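Local coordinates for protein PAN2-PAN3 deadenylation complex catalytic subunit pan2 (Neurospora crassa, PDB 4CZX) that serves as the probable catalytic subunit of the PAN deadenylation complex, which shortens mRNA poly(A) tails, and is represented here by its N-terminal WD40 domain, at residues 29-35 with 291-297; 186-191 with 223-229; 196-201 with 247-251. All blocks are in the same frame, centred on the assembly; numbering follows the deposited sequence.

Contact 1. Residues 29-35 with 291-297; sequences PASTIAF and LHFDVSR
His292, Asp294 and Arg297 reach across to the backbone of residues 29-35 where the innermost strands of two neighbouring beta-propeller blades lie side by side and parallel. The blade of 32-35 here meets the closing blade, in which strand 10-16 from the N-terminus joins three C-terminal strands. The axes of 32-35 and 291-295 come within 6.3 Å, inclined by 6°, yet no backbone-to-backbone hydrogen bond links them, so side chains bridge the seam.

At one end, His292 donates from NE2 to Ala30 O at 2.9 Å, coming in above the carbonyl plane along a bent path (N-H...O 138°). Imidazole suits this place because it can donate an N-H and still lie flat: Leu291 CB covers one face, and Thr32 CA makes a CH-pi contact 4.0 Å from the centroid on the other. Beside it, Leu291 CD1 packs against Pro29 CG.

Farther along, Asp294 holds CG anti to its own backbone N (chi1 -162°). Aspartate offers two oxygens for two partners: OD2 accepts Phe35 N at 2.8 Å through its anti lone pair, while OD1 forms a salt bridge with Arg250. Ser296 CB sits over the centre of the Phe35 ring, 3.8 Å from the centroid; Ser296 OG, meanwhile, is bonded to Gly301 N. Arg297 NH1 meets Phe35 O at 3.2 Å, and one water donates to Phe35 O and Asp294 OD2 and accepts from Arg297 NH1.

Side chains thus satisfy Ala30 O, Phe35 N and Phe35 O, and Asp294, gripped on both oxygens, is likely to stay ionised.

Contact 2. Residues 186-191 with 223-229; sequences KQWQAH and DPYVKVF
Trp188 spreads its indole against Phe229 and Lys227, the three side chains that meet most extensively between these strands. Phe229 CB sits over the six-membered ring, 3.5 Å from its centroid, while Ala190 CB lies on the opposite face. The phenyl ring then leans obliquely along the five-membered ring, with planes 46° apart. A broad indole suits this place because it fills the gap between strands whose axes come no nearer than 9.3 Å.

The Lys227 chain is kinked, first at chi2 (-60°), which carries its ammonium to a weak hydrogen bond with Ala190 O. A lysine serves two ends here: its CB rests 3.6 Å from Trp188 CZ2 and its CG lies over a face of the His191 ring, while the amine also shares a water with Trp188 NE1, the water lying 2.8 Å from Lys227 NZ.

Strand 184-189 is the outermost of its blade, and 225-229 belongs to the next one. His191, in the connection between blades, donates ND1 to Asp223 OD2 at 2.9 Å in an almost perfectly straight bond (179°) within the imidazole plane. With NE2 bonded to Thr207 OG1, this matches the Asp-His-Ser/Thr part of the WD40 structural tetrad. Ring and carboxylate are nearly coplanar, and bonds at both nitrogens fix the rotation of the imidazole.

Contact 3. Residues 196-201 with 247-251; sequences NDLDTS and AHVRM
Asp197 and Asp199 project from the innermost strand of one propeller blade onto the parallel innermost strand 248-251 of the next, and their carboxylates make the tight part of this seam. The strands begin with classic beta bulges, Asn196-Asp197 opposite Cys208 and Ala247-His248 opposite Val262.

With chi1 at -160°, the Asp199 carboxylate extends away from its own N and accepts Met251 N on OD2 at 2.7 Å, leaving OD1 for a salt bridge with Lys160. Asp197 works harder. Its OD2 takes Val249 N at 3.1 Å from above the carboxylate plane, while OD1 forms a salt bridge with Arg250 NH1 at 2.9 Å, the guanidinium presenting its edge. An aspartate suits each position, being short enough to reach a neighbouring backbone N-H yet having a second oxygen for a cation. Arg250 NH1 also bonds to Val249 O of its own strand, which steadies the guanidinium. With an alanine in place of Arg250, the carboxylates of Asp197 and Asp294 would probably lose the cation they share.

The two ends are more exposed. At one, Met251 CE makes a van der Waals contact with Ser201 OG at 3.9 Å. At the other, Asn196 lies near a bound MES buffer molecule, and its ND2 reaches Ala247 O at 2.9 Å. A water donating to Asn196 O also lies 3.0 Å from His248 ND1. A further water bridges Asp197 OD1 and Arg250 NH2, its oxygen 3.0 Å from Arg250 NH2.

In the fold
All three contacts join neighbouring blades of one seven-bladed propeller. Contacts 1 and 3 bring together innermost strands near the axis, their centres 6 and 7 Å from the chain centre, whereas contact 2 lies farther out, at 17 Å. Contact 3 is 11 Å centre to centre from each of the others, and contacts 1 and 2 are 21 Å apart without touching. The blade of 194-241 serves both contacts 2 and 3, which alternate along the chain and meet through Val226 and Val249. Both fall within the long loop closed by contact 1. Contacts 1 and 3 share one charge network across adjacent blades through Arg250-Asp294. Such inter-blade contacts probably hold the propeller as one closed ring.

Contact 1. Residues 29-35 with 291-297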
loop_
_atom_site.group_PDB
_atom_site.type_symbol
_atom_site.label_atom_id
_atom_site.label_comp_id
_atom_site.label_asym_id
_atom_site.label_seq_id
_atom_site.Cartn_x
_atom_site.Cartn_y
_atom_site.Cartn_z
ATOM N N PRO A 29 2.147 -27.516 -0.003
ATOM C CA PRO A 29 3.566 -27.886 0.108
ATOM C C PRO A 29 4.358 -27.534 -1.138
ATOM O O PRO A 29 3.804 -27.004 -2.104
ATOM C CB PRO A 29 3.513 -29.406 0.297
ATOM C CG PRO A 29 2.296 -29.804 -0.481
ATOM C CD PRO A 29 1.288 -28.697 -0.192
ATOM N N ALA A 30 5.654 -27.836 -1.113
ATOM C CA ALA A 30 6.512 -27.598 -2.266
ATOM C C ALA A 30 5.949 -28.249 -3.536
ATOM O O ALA A 30 5.292 -29.296 -3.478
ATOM C CB ALA A 30 7.930 -28.105 -1.981
ATOM N N SER A 31 6.188 -27.600 -4.670
ATOM C CA SER A 31 5.702 -28.055 -5.967
ATOM C C SER A 31 6.782 -28.833 -6.702
ATOM O O SER A 31 6.490 -29.638 -7.602
ATOM C CB SER A 31 5.257 -26.859 -6.815
ATOM O OG SER A 31 6.357 -25.976 -7.027
ATOM N N THR A 32 8.038 -28.575 -6.339
ATOM C CA THR A 32 9.170 -29.268 -6.955
ATOM C C THR A 32 10.438 -28.940 -6.161
ATOM O O THR A 32 10.499 -27.910 -5.471
ATOM C CB THR A 32 9.336 -28.865 -8.448
ATOM O OG1 THR A 32 10.371 -29.643 -9.061
ATOM C CG2 THR A 32 9.682 -27.371 -8.581
ATOM N N ILE A 33 11.426 -29.827 -6.210
ATOM C CA ILE A 33 12.757 -29.517 -5.682
ATOM C C ILE A 33 13.822 -29.997 -6.659
ATOM O O ILE A 33 13.601 -30.958 -7.405
ATOM C CB ILE A 33 13.008 -30.160 -4.287
ATOM C CG1 ILE A 33 13.224 -31.675 -4.407
ATOM C CG2 ILE A 33 11.846 -29.851 -3.303
ATOM C CD1 ILE A 33 13.416 -32.366 -3.070
ATOM N N ALA A 34 14.973 -29.330 -6.660
ATOM C CA ALA A 34 16.107 -29.758 -7.489
ATOM C C ALA A 34 17.428 -29.226 -6.960
ATOM O O ALA A 34 17.556 -28.042 -6.635
ATOM C CB ALA A 34 15.921 -29.309 -8.941
ATOM N N PHE A 35 18.414 -30.111 -6.884
ATOM C CA PHE A 35 19.788 -29.714 -6.630
ATOM C C PHE A 35 20.349 -28.897 -7.782
ATOM O O PHE A 35 20.243 -29.303 -8.935
ATOM C CB PHE A 35 20.660 -30.950 -6.411
ATOM C CG PHE A 35 20.537 -31.543 -5.044
ATOM C CD1 PHE A 35 21.167 -30.947 -3.961
ATOM C CD2 PHE A 35 19.810 -32.708 -4.842
ATOM C CE1 PHE A 35 21.066 -31.494 -2.698
ATOM C CE2 PHE A 35 19.706 -33.266 -3.584
ATOM C CZ PHE A 35 20.332 -32.658 -2.508
ATOM N N LEU A 291 6.564 -36.193 -1.409
ATOM C CA LEU A 291 6.016 -35.693 -2.674
ATOM C C LEU A 291 7.063 -35.467 -3.758
ATOM O O LEU A 291 6.744 -35.529 -4.950
ATOM C CB LEU A 291 5.281 -34.371 -2.456
ATOM C CG LEU A 291 3.980 -34.415 -1.661
ATOM C CD1 LEU A 291 3.395 -33.018 -1.614
ATOM C CD2 LEU A 291 2.992 -35.394 -2.276
ATOM N N HIS A 292 8.287 -35.135 -3.346
ATOM C CA HIS A 292 9.369 -34.875 -4.300
ATOM C C HIS A 292 10.693 -35.400 -3.792
ATOM O O HIS A 292 10.907 -35.527 -2.586
ATOM C CB HIS A 292 9.503 -33.366 -4.607
ATOM C CG HIS A 292 8.203 -32.700 -4.911
ATOM N ND1 HIS A 292 7.547 -32.859 -6.113
ATOM C CD2 HIS A 292 7.436 -31.870 -4.166
ATOM C CE1 HIS A 292 6.408 -32.186 -6.077
ATOM N NE2 HIS A 292 6.323 -31.566 -4.912
ATOM N N PHE A 293 11.581 -35.680 -4.738
ATOM C CA PHE A 293 12.873 -36.293 -4.464
ATOM C C PHE A 293 13.916 -35.824 -5.480
ATOM O O PHE A 293 13.608 -35.659 -6.662
ATOM C CB PHE A 293 12.751 -37.829 -4.495
ATOM C CG PHE A 293 14.059 -38.540 -4.360
ATOM C CD1 PHE A 293 14.756 -38.504 -3.162
ATOM C CD2 PHE A 293 14.597 -39.243 -5.430
ATOM C CE1 PHE A 293 15.962 -39.162 -3.026
ATOM C CE2 PHE A 293 15.813 -39.906 -5.302
ATOM C CZ PHE A 293 16.497 -39.855 -4.102
ATOM N N ASP A 294 15.146 -35.598 -5.029
ATOM C CA ASP A 294 16.254 -35.422 -5.965
ATOM C C ASP A 294 17.559 -35.901 -5.337
ATOM O O ASP A 294 17.654 -36.065 -4.115
ATOM C CB ASP A 294 16.378 -33.942 -6.407
ATOM C CG ASP A 294 17.191 -33.772 -7.683
ATOM O OD1 ASP A 294 17.331 -34.763 -8.447
ATOM O OD2 ASP A 294 17.706 -32.651 -7.919
ATOM N N VAL A 295 18.556 -36.122 -6.189
ATOM C CA VAL A 295 19.906 -36.483 -5.756
ATOM C C VAL A 295 20.895 -35.455 -6.316
ATOM O O VAL A 295 20.698 -34.940 -7.413
ATOM C CB VAL A 295 20.299 -37.907 -6.221
ATOM C CG1 VAL A 295 20.337 -37.990 -7.749
ATOM C CG2 VAL A 295 21.643 -38.318 -5.632
ATOM N N SER A 296 21.927 -35.128 -5.549
ATOM C CA SER A 296 22.933 -34.147 -5.988
ATOM C C SER A 296 23.850 -34.707 -7.076
ATOM O O SER A 296 23.901 -35.920 -7.286
ATOM C CB SER A 296 23.772 -33.684 -4.801
ATOM O OG SER A 296 24.650 -34.709 -4.354
ATOM N N ARG A 297 24.604 -33.829 -7.741
ATOM C CA ARG A 297 25.489 -34.251 -8.836
ATOM C C ARG A 297 26.547 -35.255 -8.396
ATOM O O ARG A 297 26.965 -36.110 -9.182
ATOM C CB ARG A 297 26.184 -33.039 -9.469
ATOM C CG ARG A 297 25.255 -32.062 -10.189
ATOM C CD ARG A 297 24.476 -32.737 -11.310
ATOM N NE ARG A 297 23.589 -31.810 -12.017
ATOM C CZ ARG A 297 22.461 -31.306 -11.513
ATOM N NH1 ARG A 297 22.078 -31.616 -10.278
ATOM N NH2 ARG A 297 21.719 -30.476 -12.240
HETATM O O HOH W 1 18.980 -31.510 -10.011
#

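Contact 2. Residues 186-191 with 223-229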
loop_
_atom_site.group_PDB
_atom_site.type_symbol
_atom_site.label_atom_id
_atom_site.label_comp_id
_atom_site.label_asym_id
_atom_site.label_seq_id
_atom_site.Cartn_x
_atom_site.Cartn_y
_atom_site.Cartn_z
ATOM N N LYS A 186 10.723 -43.466 -30.992
ATOM C CA LYS A 186 10.202 -44.668 -30.356
ATOM C C LYS A 186 9.236 -44.295 -29.234
ATOM O O LYS A 186 9.466 -43.318 -28.524
ATOM C CB LYS A 186 11.360 -45.505 -29.812
ATOM C CG LYS A 186 10.972 -46.704 -28.977
ATOM C CD LYS A 186 10.583 -47.877 -29.845
ATOM C CE LYS A 186 10.955 -49.196 -29.178
ATOM N NZ LYS A 186 10.523 -50.363 -29.991
ATOM N N GLN A 187 8.148 -45.051 -29.091
ATOM C CA GLN A 187 7.224 -44.863 -27.977
ATOM C C GLN A 187 7.265 -46.084 -27.056
ATOM O O GLN A 187 7.249 -47.229 -27.528
ATOM C CB GLN A 187 5.804 -44.606 -28.494
ATOM C CG GLN A 187 5.729 -43.442 -29.482
ATOM C CD GLN A 187 4.313 -42.992 -29.797
ATOM O OE1 GLN A 187 3.820 -43.190 -30.908
ATOM N NE2 GLN A 187 3.657 -42.360 -28.824
ATOM N N TRP A 188 7.330 -45.833 -25.753
ATOM C CA TRP A 188 7.447 -46.882 -24.752
ATOM C C TRP A 188 6.264 -46.814 -23.791
ATOM O O TRP A 188 5.997 -45.765 -23.207
ATOM C CB TRP A 188 8.782 -46.726 -24.008
ATOM C CG TRP A 188 9.015 -47.643 -22.841
ATOM C CD1 TRP A 188 8.739 -48.983 -22.769
ATOM C CD2 TRP A 188 9.584 -47.282 -21.579
ATOM N NE1 TRP A 188 9.099 -49.471 -21.535
ATOM C CE2 TRP A 188 9.622 -48.447 -20.787
ATOM C CE3 TRP A 188 10.062 -46.078 -21.038
ATOM C CZ2 TRP A 188 10.119 -48.447 -19.484
ATOM C CZ3 TRP A 188 10.553 -46.081 -19.744
ATOM C CH2 TRP A 188 10.572 -47.258 -18.979
ATOM N N GLN A 189 5.548 -47.923 -23.633
ATOM C CA GLN A 189 4.421 -47.946 -22.701
ATOM C C GLN A 189 4.933 -48.218 -21.292
ATOM O O GLN A 189 5.188 -49.362 -20.927
ATOM C CB GLN A 189 3.393 -49.001 -23.105
ATOM C CG GLN A 189 2.138 -48.941 -22.265
ATOM C CD GLN A 189 1.291 -47.747 -22.609
ATOM O OE1 GLN A 189 0.911 -47.562 -23.765
ATOM N NE2 GLN A 189 0.996 -46.915 -21.613
ATOM N N ALA A 190 5.097 -47.167 -20.500
ATOM C CA ALA A 190 5.696 -47.326 -19.180
ATOM C C ALA A 190 4.649 -47.696 -18.137
ATOM O O ALA A 190 4.766 -48.720 -17.466
ATOM C CB ALA A 190 6.436 -46.055 -18.777
ATOM N N HIS A 191 3.622 -46.866 -17.996
ATOM C CA HIS A 191 2.570 -47.140 -17.024
ATOM C C HIS A 191 1.196 -46.931 -17.648
ATOM O O HIS A 191 1.080 -46.372 -18.734
ATOM C CB HIS A 191 2.755 -46.258 -15.785
ATOM C CG HIS A 191 4.122 -46.360 -15.185
ATOM N ND1 HIS A 191 4.413 -47.193 -14.125
ATOM C CD2 HIS A 191 5.289 -45.751 -15.516
ATOM C CE1 HIS A 191 5.697 -47.089 -13.826
ATOM N NE2 HIS A 191 6.251 -46.224 -14.657
ATOM N N ASP A 223 2.605 -48.014 -8.862
ATOM C CA ASP A 223 2.997 -49.389 -9.193
ATOM C C ASP A 223 4.099 -49.931 -8.278
ATOM O O ASP A 223 4.941 -49.171 -7.797
ATOM C CB ASP A 223 3.456 -49.474 -10.653
ATOM C CG ASP A 223 2.300 -49.418 -11.639
ATOM O OD1 ASP A 223 1.178 -49.868 -11.293
ATOM O OD2 ASP A 223 2.512 -48.935 -12.767
ATOM N N PRO A 224 4.106 -51.257 -8.044
ATOM C CA PRO A 224 5.089 -51.914 -7.175
ATOM C C PRO A 224 6.405 -52.177 -7.899
ATOM O O PRO A 224 7.057 -53.214 -7.691
ATOM C CB PRO A 224 4.396 -53.234 -6.816
ATOM C CG PRO A 224 3.606 -53.544 -8.040
ATOM C CD PRO A 224 3.073 -52.208 -8.502
ATOM N N TYR A 225 6.787 -51.249 -8.767
ATOM C CA TYR A 225 8.014 -51.394 -9.533
ATOM C C TYR A 225 8.405 -50.086 -10.181
ATOM O O TYR A 225 7.590 -49.174 -10.324
ATOM C CB TYR A 225 7.874 -52.465 -10.619
ATOM C CG TYR A 225 6.609 -52.344 -11.440
ATOM C CD1 TYR A 225 6.480 -51.369 -12.422
ATOM C CD2 TYR A 225 5.542 -53.215 -11.236
ATOM C CE1 TYR A 225 5.314 -51.248 -13.171
ATOM C CE2 TYR A 225 4.371 -53.106 -11.984
ATOM C CZ TYR A 225 4.265 -52.127 -12.950
ATOM O OH TYR A 225 3.114 -52.013 -13.696
ATOM N N VAL A 226 9.670 -50.021 -10.573
ATOM C CA VAL A 226 10.169 -48.975 -11.447
ATOM C C VAL A 226 10.290 -49.560 -12.854
ATOM O O VAL A 226 10.830 -50.659 -13.025
ATOM C CB VAL A 226 11.532 -48.448 -10.967
ATOM C CG1 VAL A 226 12.158 -47.535 -12.022
ATOM C CG2 VAL A 226 11.382 -47.724 -9.648
ATOM N N LYS A 227 9.766 -48.857 -13.854
ATOM C CA LYS A 227 9.914 -49.304 -15.237
ATOM C C LYS A 227 11.272 -48.880 -15.790
ATOM O O LYS A 227 11.738 -47.784 -15.514
ATOM C CB LYS A 227 8.789 -48.756 -16.109
ATOM C CG LYS A 227 7.466 -49.495 -15.940
ATOM C CD LYS A 227 7.644 -50.980 -16.312
ATOM C CE LYS A 227 6.381 -51.561 -16.919
ATOM N NZ LYS A 227 6.354 -51.357 -18.396
ATOM N N VAL A 228 11.907 -49.765 -16.556
ATOM C CA VAL A 228 13.267 -49.528 -17.041
ATOM C C VAL A 228 13.374 -49.719 -18.550
ATOM O O VAL A 228 12.879 -50.706 -19.100
ATOM C CB VAL A 228 14.283 -50.482 -16.349
ATOM C CG1 VAL A 228 15.723 -50.194 -16.812
ATOM C CG2 VAL A 228 14.156 -50.384 -14.832
ATOM N N PHE A 229 14.052 -48.785 -19.208
ATOM C CA PHE A 229 14.243 -48.837 -20.652
ATOM C C PHE A 229 15.722 -48.669 -21.006
ATOM O O PHE A 229 16.396 -47.803 -20.452
ATOM C CB PHE A 229 13.404 -47.753 -21.342
ATOM C CG PHE A 229 13.377 -47.867 -22.841
ATOM C CD1 PHE A 229 12.407 -48.634 -23.465
ATOM C CD2 PHE A 229 14.309 -47.194 -23.624
ATOM C CE1 PHE A 229 12.367 -48.746 -24.841
ATOM C CE2 PHE A 229 14.279 -47.309 -25.005
ATOM C CZ PHE A 229 13.298 -48.094 -25.614
HETATM O O HOH W 2 7.993 -52.066 -20.488
#

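Contact 3. Residues 196-201 with 247-251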
loop_
_atom_site.group_PDB
_atom_site.type_symbol
_atom_site.label_atom_id
_atom_site.label_comp_id
_atom_site.label_asym_id
_atom_site.label_seq_id
_atom_site.Cartn_x
_atom_site.Cartn_y
_atom_site.Cartn_z
ATOM N N ASN A 196 4.588 -40.569 -12.519
ATOM C CA ASN A 196 4.810 -39.665 -11.399
ATOM C C ASN A 196 6.246 -39.109 -11.375
ATOM O O ASN A 196 6.528 -38.093 -10.730
ATOM C CB ASN A 196 4.515 -40.382 -10.079
ATOM C CG ASN A 196 4.365 -39.416 -8.926
ATOM O OD1 ASN A 196 3.626 -38.446 -9.027
ATOM N ND2 ASN A 196 5.085 -39.656 -7.838
ATOM N N ASP A 197 7.148 -39.791 -12.075
ATOM C CA ASP A 197 8.555 -39.400 -12.091
ATOM C C ASP A 197 9.283 -40.057 -13.255
ATOM O O ASP A 197 8.975 -41.187 -13.649
ATOM C CB ASP A 197 9.242 -39.779 -10.771
ATOM C CG ASP A 197 10.483 -38.913 -10.479
ATOM O OD1 ASP A 197 10.859 -38.091 -11.340
ATOM O OD2 ASP A 197 11.065 -39.043 -9.379
ATOM N N LEU A 198 10.272 -39.348 -13.789
ATOM C CA LEU A 198 11.123 -39.866 -14.849
ATOM C C LEU A 198 12.548 -39.373 -14.621
ATOM O O LEU A 198 12.757 -38.202 -14.314
ATOM C CB LEU A 198 10.614 -39.424 -16.235
ATOM C CG LEU A 198 11.462 -39.903 -17.436
ATOM C CD1 LEU A 198 10.612 -40.145 -18.680
ATOM C CD2 LEU A 198 12.607 -38.943 -17.780
ATOM N N ASP A 199 13.518 -40.268 -14.766
ATOM C CA ASP A 199 14.916 -39.853 -14.847
ATOM C C ASP A 199 15.578 -40.642 -15.955
ATOM O O ASP A 199 15.058 -41.673 -16.392
ATOM C CB ASP A 199 15.654 -40.053 -13.516
ATOM C CG ASP A 199 16.926 -39.202 -13.426
ATOM O OD1 ASP A 199 17.067 -38.281 -14.256
ATOM O OD2 ASP A 199 17.766 -39.454 -12.540
ATOM N N THR A 200 16.728 -40.165 -16.418
ATOM C CA THR A 200 17.424 -40.853 -17.482
ATOM C C THR A 200 18.913 -40.532 -17.436
ATOM O O THR A 200 19.299 -39.431 -17.058
ATOM C CB THR A 200 16.824 -40.489 -18.877
ATOM O OG1 THR A 200 17.623 -41.067 -19.913
ATOM C CG2 THR A 200 16.764 -38.974 -19.082
ATOM N N SER A 201 19.718 -41.536 -17.775
ATOM C CA SER A 201 21.147 -41.397 -18.020
ATOM C C SER A 201 21.347 -41.648 -19.503
ATOM O O SER A 201 20.375 -41.899 -20.214
ATOM C CB SER A 201 21.946 -42.393 -17.185
ATOM O OG SER A 201 21.640 -43.732 -17.559
ATOM N N ALA A 247 7.413 -44.302 -6.005
ATOM C CA ALA A 247 6.876 -42.961 -6.214
ATOM C C ALA A 247 7.874 -42.078 -6.966
ATOM O O ALA A 247 7.482 -41.289 -7.830
ATOM C CB ALA A 247 6.508 -42.336 -4.879
ATOM N N HIS A 248 9.155 -42.208 -6.623
ATOM C CA HIS A 248 10.201 -41.406 -7.258
ATOM C C HIS A 248 11.445 -42.224 -7.528
ATOM O O HIS A 248 11.698 -43.247 -6.869
ATOM C CB HIS A 248 10.557 -40.192 -6.393
ATOM C CG HIS A 248 9.362 -39.383 -6.005
ATOM N ND1 HIS A 248 8.760 -38.489 -6.864
ATOM C CD2 HIS A 248 8.627 -39.378 -4.872
ATOM C CE1 HIS A 248 7.701 -37.967 -6.270
ATOM N NE2 HIS A 248 7.603 -38.486 -5.061
ATOM N N VAL A 249 12.214 -41.765 -8.511
ATOM C CA VAL A 249 13.426 -42.446 -8.912
ATOM C C VAL A 249 14.432 -41.455 -9.495
ATOM O O VAL A 249 14.072 -40.499 -10.194
ATOM C CB VAL A 249 13.134 -43.572 -9.940
ATOM C CG1 VAL A 249 12.637 -42.987 -11.264
ATOM C CG2 VAL A 249 14.350 -44.468 -10.140
ATOM N N ARG A 250 15.695 -41.680 -9.161
ATOM C CA ARG A 250 16.799 -40.950 -9.765
ATOM C C ARG A 250 17.906 -41.928 -10.090
ATOM O O ARG A 250 18.189 -42.828 -9.300
ATOM C CB ARG A 250 17.338 -39.863 -8.832
ATOM C CG ARG A 250 16.422 -38.662 -8.649
ATOM C CD ARG A 250 16.332 -37.842 -9.924
ATOM N NE ARG A 250 15.517 -36.633 -9.756
ATOM C CZ ARG A 250 14.251 -36.521 -10.139
ATOM N NH1 ARG A 250 13.608 -37.555 -10.683
ATOM N NH2 ARG A 250 13.616 -35.376 -9.959
ATOM N N MET A 251 18.538 -41.739 -11.246
ATOM C CA MET A 251 19.761 -42.472 -11.565
ATOM C C MET A 251 20.881 -41.940 -10.689
ATOM O O MET A 251 20.983 -40.727 -10.470
ATOM C CB MET A 251 20.138 -42.322 -13.038
ATOM C CG MET A 251 19.153 -42.970 -13.992
ATOM S SD MET A 251 19.013 -44.751 -13.738
ATOM C CE MET A 251 20.673 -45.337 -14.112
HETATM O O HOH W 3 8.348 -36.850 -9.351
HETATM O O HOH W 4 10.800 -35.161 -10.932
#